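Local coordinates for protein Dot/Icm T4SS effector (Legionella pneumophila subsp. pneumophila, PDB 4HFV) that is a putative effector of the Dot/Icm type IV secretion system, possibly acting in the metaeffector network that modulates other effectors, at the interface of chains A and B. Coordinates in Å, arbitrary orientation; residue numbers count along the deposited sequence, not the author numbering. Chains: chain A/B, Uncharacterized protein.

The interface of chains A and B. Residues chain A 180, 183-184, 187; chain B 139, 148, 162.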
# COMPACT_ATOMS: atom_id res chain seq x y z
N ILE A 180 -0.68 -10.34 7.04
CA ILE A 180 -2.02 -10.93 6.81
C ILE A 180 -1.97 -12.44 6.83
O ILE A 180 -2.77 -13.10 7.52
CB ILE A 180 -2.61 -10.42 5.49
CG1 ILE A 180 -3.15 -9.00 5.69
CG2 ILE A 180 -3.78 -11.30 5.01
CD1 ILE A 180 -3.26 -8.21 4.39
N ALA A 183 -1.37 -13.81 10.39
CA ALA A 183 -2.57 -13.66 11.22
C ALA A 183 -3.62 -14.74 10.89
O ALA A 183 -4.28 -15.28 11.79
CB ALA A 183 -3.16 -12.26 11.05
N ARG A 184 -3.75 -15.05 9.60
CA ARG A 184 -4.64 -16.12 9.14
C ARG A 184 -4.21 -17.46 9.74
O ARG A 184 -5.04 -18.20 10.28
CB ARG A 184 -4.64 -16.21 7.61
CG ARG A 184 -5.75 -17.12 7.02
CD ARG A 184 -5.53 -17.43 5.54
NE ARG A 184 -4.28 -18.16 5.34
CZ ARG A 184 -3.59 -18.19 4.19
NH1 ARG A 184 -4.02 -17.52 3.12
NH2 ARG A 184 -2.45 -18.88 4.12
N HIS A 187 -5.01 -17.58 13.35
CA HIS A 187 -6.47 -17.70 13.49
C HIS A 187 -6.94 -19.15 13.33
O HIS A 187 -7.59 -19.73 14.23
CB HIS A 187 -7.16 -16.82 12.43
CG HIS A 187 -8.66 -16.90 12.44
ND1 HIS A 187 -9.41 -16.72 13.58
CD2 HIS A 187 -9.55 -17.18 11.45
CE1 HIS A 187 -10.69 -16.86 13.30
NE2 HIS A 187 -10.80 -17.15 12.01
N TYR B 139 -10.67 -7.73 11.09
CA TYR B 139 -9.67 -7.62 12.16
C TYR B 139 -10.02 -6.58 13.22
O TYR B 139 -10.57 -5.53 12.92
CB TYR B 139 -8.33 -7.24 11.57
CG TYR B 139 -7.91 -8.14 10.42
CD1 TYR B 139 -7.61 -9.47 10.64
CD2 TYR B 139 -7.80 -7.64 9.12
CE1 TYR B 139 -7.19 -10.28 9.62
CE2 TYR B 139 -7.40 -8.44 8.09
CZ TYR B 139 -7.09 -9.76 8.35
OH TYR B 139 -6.72 -10.56 7.32
N TYR B 148 -8.27 -11.48 14.63
CA TYR B 148 -9.61 -11.48 14.07
C TYR B 148 -10.69 -11.09 15.07
O TYR B 148 -10.65 -11.48 16.24
CB TYR B 148 -9.96 -12.87 13.58
CG TYR B 148 -9.30 -13.27 12.29
CD1 TYR B 148 -7.93 -13.31 12.17
CD2 TYR B 148 -10.07 -13.65 11.19
CE1 TYR B 148 -7.33 -13.70 10.98
CE2 TYR B 148 -9.49 -14.06 10.03
CZ TYR B 148 -8.14 -14.07 9.91
OH TYR B 148 -7.56 -14.46 8.72
N VAL B 162 -10.41 -12.90 3.26
CA VAL B 162 -8.97 -12.59 3.30
C VAL B 162 -8.35 -12.67 1.92
O VAL B 162 -7.53 -11.82 1.56
CB VAL B 162 -8.19 -13.52 4.28
CG1 VAL B 162 -6.71 -13.23 4.22
CG2 VAL B 162 -8.70 -13.32 5.67
O HOH W 1 -5.60 -12.95 7.96
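Helix-on-loop packing between two copies of one protein makes up this part of a two-fold symmetric interface: the C-terminal end of helix 161-188 of chain A lies against loop tyrosines and the first turn of helix 161-188 of chain B. This patch and its twin, with the chains exchanged, help hold the deposited dimer together, although whether that dimer forms in the cell is not settled by the crystal. B:Tyr148 is the main contact residue, hiding 91 Å² against chain A. One face of its ring takes the imidazole of A:His187, the planes only 8° apart and the centroids 3.8 Å from each other. CG of the histidine stands anti to its backbone N (chi1 178°), which carries the ring out from the helix and over the tyrosine. Against the opposite face, offset toward the rim, rests CE1 of B:Tyr139, so the phenol is held between a ring of the partner and one of its own chain. Two long, flat residues with polar tips suit this place, since their rings pack while their hydroxyls reach the helix backbone through water 1. This water lies 2.6 Å from B:Tyr148 OH and 2.7 Å from B:Tyr139 OH, at the edge and in the plane of the latter's ring. Water 1 also lies 2.9 Å from the carbonyl A:Ile180 O, and no direct polar bond crosses this patch. The backbone carbonyl A:Ala183 O lies 3.5 Å from B:Tyr148 CE1; alanine's small side chain probably keeps bulk away from the ring. A:Arg184 packs its CA, CB and CG against B:Tyr148 OH, the side chains running alongside in the same direction. Beyond the water, branched side chains slide past each other in opposite directions, methyl A:Ile180 CG2 meeting B:Val162 CG1 at 3.6 Å.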